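Local coordinates for protein methyltransferase WBDD (Escherichia coli, PDB 4AZS) that combines kinase and methyltransferase activities in one chain and regulates the chain length of the O antigen in E. coli O9a, at residues 269-273 and 274-278; 286-289 and 290-294. All blocks are in the same frame, centred on the assembly; numbering follows the deposited sequence.

Interaction 1 of 2, residues 269-273 and 274-278; sequences YDMPH and GILTA
Ile275 turns back onto Met271, Pro272 and His273 at the bend of a loop. Its CG1 lies anti to the carbonyl carbon (chi1 -60°), which sets CG1 and CG2 on different sides. The near-anti chi2 (161°) then carries CD1 on toward the proline and the histidine, while CG2 is left for the methionine. Ile275 CD1 sits 3.9 Å from Pro272 CG. Ile275 CD1 also lies at the edge of the His273 ring, in its plane, 3.8 Å from His273 ND1. The isoleucine and histidine side chains run side by side and point the same way. The far nitrogen, His273 NE2, is hydrogen-bonded to Glu193. Ile275 CG2 meets Met271 CE at 3.9 Å, and the methionine reaches it because its chain bends at both chi2 and chi3. Closer to its backbone, Met271 CG touches Leu276 CD1 at 3.7 Å, the two side chains crossing at a slant. Leu276 CD1 is also 3.7 Å from Tyr269 O.

The backbone closes the bend. Ile275 N donates to Pro272 O at 3.2 Å, in the carbonyl plane and on a lone pair. His273 has a positive phi (64°), and with Gly274 after it the bend is close to a type II' beta turn. Packing is tight here, with Ile275 CD1 only 3.2 Å from Pro272 O. Beyond the turn, Thr277 takes the N-cap position of helix 278-296.

The contacts between the Met271, Pro272, Ile275 and Leu276 side chains are apolar. One hydrogen bond sets the turn, and dispersion holds its two arms together. The polar ends of Asp270 and His273 turn instead to Arg192 and Glu193.

Interaction 2 of 2, residues 286-289 and 290-294; sequences YELH and NEIKF. Unlike the reference sequence in segment 286-289: Tyr286 (reference His).
Leu288 and Ile292 lie one turn apart on helix 278-296, and their side chains meet through their end methyls. Leu288 has CG anti to its own N (chi1 -167°), beside its carbonyl carbon, and from there chi2 (87°) turns Leu288 CD2 to within 4.0 Å of Ile292 CD1. Ile292 instead sets CG1 anti to the carbonyl carbon, which brings Ile292 CG1 back to 3.3 Å from Leu288 O.

The backbone repeats the alpha-helical pattern. Asn290 N donates to Tyr286 O at 2.7 Å. Glu291 N bonds Glu287 O at 2.9 Å and makes a second, weak bond to Leu288 O. Ile292 N and Lys293 N bond Leu288 O and His289 O respectively, each at 3.0 Å.

Asn290 CB lies close to Tyr286 O, at 3.1 Å. Beyond it the amide is held from outside the helix, because ND2 is hydrogen-bonded to the carbonyls of both Gly384 and Ile386. Tyr286, where the reference sequence has histidine, brings its OH near Asn290 ND2, but only loosely. Glu291 extends beyond CG, away from the preceding turn. In the conformer described, OE2 forms a salt bridge with Lys265, and OE1 accepts from Phe383 N. The salt bridge matches the conserved lysine-glutamate pair of protein kinases, and the bound AMP lies about 7 Å from the glutamate side chain.

The helix probably corresponds to helix C of kinases. Glu291 joins it to strand 262-268, Glu287 to strand 254-258 through Arg254, and His289 to strand 307-312 through Glu312. Phe294 meets the Phe383 ring, and Asn290 reaches strand 386-387.

Overall arrangement
The two contacts follow in series along the chain. They neither nest nor cross. Strand 262-268 leads into interaction 1, which closes the loop before helix 278-296 at its turn. The chain then enters the helix, and interaction 2 spans consecutive turns farther along it. Their centres are about 20 Å apart, yet they touch: Tyr269 OH packs 3.6 Å from Leu288 CD2. Glu312 links them too, since it is hydrogen-bonded to both Tyr269 and His289. Interaction 1 also faces the region of Arg192 and Glu193 and, through Asp270, Ser23 of the second subunit. Interaction 2 faces the kinase sheet and the Asp382-Phe383-Gly384 segment, consistent with the DFG motif of protein kinases.

Interaction 1 of 2, residues 269-273 and 274-278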
# COMPACT_ATOMS: atom_id res chain seq x y z
N TYR A 269 -39.76 16.33 -25.63
CA TYR A 269 -40.49 16.78 -24.46
C TYR A 269 -39.89 16.09 -23.23
O TYR A 269 -39.87 16.63 -22.15
CB TYR A 269 -41.95 16.37 -24.59
CG TYR A 269 -42.63 16.81 -25.82
CD1 TYR A 269 -42.19 17.91 -26.51
CD2 TYR A 269 -43.76 16.15 -26.30
CE1 TYR A 269 -42.82 18.34 -27.64
CE2 TYR A 269 -44.42 16.61 -27.45
CZ TYR A 269 -43.94 17.70 -28.10
OH TYR A 269 -44.53 18.21 -29.24
N ASP A 270 -39.47 14.84 -23.43
CA ASP A 270 -38.90 13.99 -22.38
C ASP A 270 -37.39 13.97 -22.70
O ASP A 270 -37.00 13.53 -23.83
CB ASP A 270 -39.54 12.60 -22.53
CG ASP A 270 -38.92 11.52 -21.63
OD1 ASP A 270 -37.81 11.75 -21.06
OD2 ASP A 270 -39.58 10.45 -21.51
N MET A 271 -36.59 14.51 -21.78
CA MET A 271 -35.12 14.58 -21.94
C MET A 271 -34.44 13.94 -20.75
O MET A 271 -35.04 13.87 -19.71
CB MET A 271 -34.65 16.02 -22.06
CG MET A 271 -34.82 16.60 -23.45
SD MET A 271 -33.64 15.98 -24.70
CE MET A 271 -32.21 16.98 -24.30
N PRO A 272 -33.18 13.46 -20.91
CA PRO A 272 -32.52 12.86 -19.76
C PRO A 272 -32.05 13.90 -18.75
O PRO A 272 -32.06 15.09 -19.05
CB PRO A 272 -31.31 12.13 -20.36
CG PRO A 272 -31.02 12.83 -21.65
CD PRO A 272 -32.36 13.31 -22.15
N HIS A 273 -31.66 13.42 -17.57
CA HIS A 273 -30.90 14.21 -16.59
C HIS A 273 -31.72 15.36 -16.09
O HIS A 273 -32.93 15.24 -15.95
CB HIS A 273 -29.56 14.66 -17.18
CG HIS A 273 -28.79 13.54 -17.85
ND1 HIS A 273 -28.61 13.47 -19.19
CD2 HIS A 273 -28.19 12.40 -17.30
CE1 HIS A 273 -27.91 12.35 -19.48
NE2 HIS A 273 -27.66 11.70 -18.32
N GLY A 274 -31.09 16.49 -15.82
CA GLY A 274 -31.84 17.64 -15.33
C GLY A 274 -32.59 18.27 -16.47
O GLY A 274 -33.58 18.96 -16.25
N ILE A 275 -32.16 17.95 -17.69
CA ILE A 275 -32.08 18.94 -18.76
C ILE A 275 -33.29 19.88 -18.89
O ILE A 275 -33.12 21.10 -18.90
CB ILE A 275 -31.68 18.28 -20.10
CG1 ILE A 275 -30.30 17.60 -19.95
CG2 ILE A 275 -31.63 19.32 -21.22
CD1 ILE A 275 -30.00 16.54 -21.00
N LEU A 276 -34.50 19.34 -18.98
CA LEU A 276 -35.71 20.17 -19.06
C LEU A 276 -36.46 20.16 -17.74
O LEU A 276 -36.83 19.11 -17.24
CB LEU A 276 -36.65 19.69 -20.17
CG LEU A 276 -36.15 19.65 -21.63
CD1 LEU A 276 -37.24 19.21 -22.60
CD2 LEU A 276 -35.59 20.99 -22.06
N THR A 277 -36.72 21.33 -17.18
CA THR A 277 -37.72 21.42 -16.12
C THR A 277 -39.10 21.04 -16.71
O THR A 277 -39.25 20.98 -17.93
CB THR A 277 -37.82 22.86 -15.58
OG1 THR A 277 -38.39 23.71 -16.59
CG2 THR A 277 -36.44 23.39 -15.19
N ALA A 278 -40.07 20.78 -15.84
CA ALA A 278 -41.47 20.56 -16.24
C ALA A 278 -41.97 21.70 -17.16
O ALA A 278 -42.51 21.45 -18.24
CB ALA A 278 -42.37 20.46 -15.00

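Interaction 2 of 2, residues 286-289 and 290-294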
# COMPACT_ATOMS: atom_id res chain seq x y z
N TYR A 286 -45.82 22.95 -26.20
CA TYR A 286 -46.71 24.04 -26.57
C TYR A 286 -46.28 24.67 -27.89
O TYR A 286 -47.08 24.79 -28.81
CB TYR A 286 -46.75 25.10 -25.45
CG TYR A 286 -47.62 26.29 -25.81
CD1 TYR A 286 -49.00 26.21 -25.76
CD2 TYR A 286 -47.05 27.49 -26.22
CE1 TYR A 286 -49.80 27.29 -26.10
CE2 TYR A 286 -47.83 28.57 -26.57
CZ TYR A 286 -49.21 28.46 -26.52
OH TYR A 286 -49.97 29.55 -26.86
N GLU A 287 -45.01 25.05 -27.99
CA GLU A 287 -44.50 25.62 -29.23
C GLU A 287 -44.69 24.69 -30.42
O GLU A 287 -45.16 25.12 -31.47
CB GLU A 287 -43.05 26.12 -29.06
CG GLU A 287 -43.05 27.29 -28.06
CD GLU A 287 -41.70 27.91 -27.77
OE1 GLU A 287 -40.65 27.38 -28.14
OE2 GLU A 287 -41.71 28.98 -27.13
N LEU A 288 -44.42 23.40 -30.28
CA LEU A 288 -44.48 22.57 -31.48
C LEU A 288 -45.91 22.36 -31.84
O LEU A 288 -46.27 22.38 -33.01
CB LEU A 288 -43.78 21.23 -31.32
CG LEU A 288 -43.61 20.58 -32.70
CD1 LEU A 288 -42.33 21.05 -33.38
CD2 LEU A 288 -43.68 19.07 -32.64
N HIS A 289 -46.74 22.15 -30.83
CA HIS A 289 -48.16 22.04 -31.04
C HIS A 289 -48.72 23.29 -31.67
O HIS A 289 -49.49 23.26 -32.62
CB HIS A 289 -48.84 21.84 -29.69
CG HIS A 289 -50.28 21.47 -29.81
ND1 HIS A 289 -50.67 20.21 -30.09
CD2 HIS A 289 -51.44 22.23 -29.69
CE1 HIS A 289 -52.02 20.16 -30.14
NE2 HIS A 289 -52.49 21.40 -29.90
N ASN A 290 -48.39 24.42 -31.11
CA ASN A 290 -48.88 25.67 -31.69
C ASN A 290 -48.41 25.83 -33.17
O ASN A 290 -49.15 26.28 -34.05
CB ASN A 290 -48.39 26.81 -30.81
CG ASN A 290 -49.30 28.00 -30.86
OD1 ASN A 290 -50.51 27.87 -30.85
ND2 ASN A 290 -48.70 29.17 -30.93
N GLU A 291 -47.20 25.37 -33.48
CA GLU A 291 -46.65 25.57 -34.81
C GLU A 291 -47.39 24.69 -35.82
O GLU A 291 -47.76 25.15 -36.93
CB GLU A 291 -45.14 25.32 -34.81
CG GLU A 291 -44.49 25.56 -36.17
CD GLU A 291 -42.97 25.65 -36.10
OE1 GLU A 291 -42.44 26.43 -35.27
OE2 GLU A 291 -42.31 24.94 -36.90
N ILE A 292 -47.66 23.45 -35.42
CA ILE A 292 -48.46 22.52 -36.21
C ILE A 292 -49.84 23.09 -36.47
O ILE A 292 -50.31 23.05 -37.59
CB ILE A 292 -48.57 21.15 -35.50
CG1 ILE A 292 -47.22 20.43 -35.55
CG2 ILE A 292 -49.61 20.26 -36.16
CD1 ILE A 292 -47.17 19.21 -34.64
N LYS A 293 -50.49 23.62 -35.46
CA LYS A 293 -51.84 24.16 -35.64
C LYS A 293 -51.89 25.32 -36.65
O LYS A 293 -52.75 25.36 -37.53
CB LYS A 293 -52.34 24.69 -34.31
CG LYS A 293 -53.81 25.04 -34.28
CD LYS A 293 -54.30 25.23 -32.85
CE LYS A 293 -55.83 25.30 -32.79
NZ LYS A 293 -56.36 26.53 -32.13
N PHE A 294 -50.96 26.25 -36.50
CA PHE A 294 -50.83 27.41 -37.40
C PHE A 294 -50.51 26.99 -38.81
O PHE A 294 -51.17 27.47 -39.76
CB PHE A 294 -49.75 28.35 -36.89
CG PHE A 294 -49.53 29.57 -37.75
CD1 PHE A 294 -50.35 30.68 -37.63
CD2 PHE A 294 -48.49 29.61 -38.66
CE1 PHE A 294 -50.14 31.79 -38.42
CE2 PHE A 294 -48.28 30.73 -39.46
CZ PHE A 294 -49.11 31.81 -39.32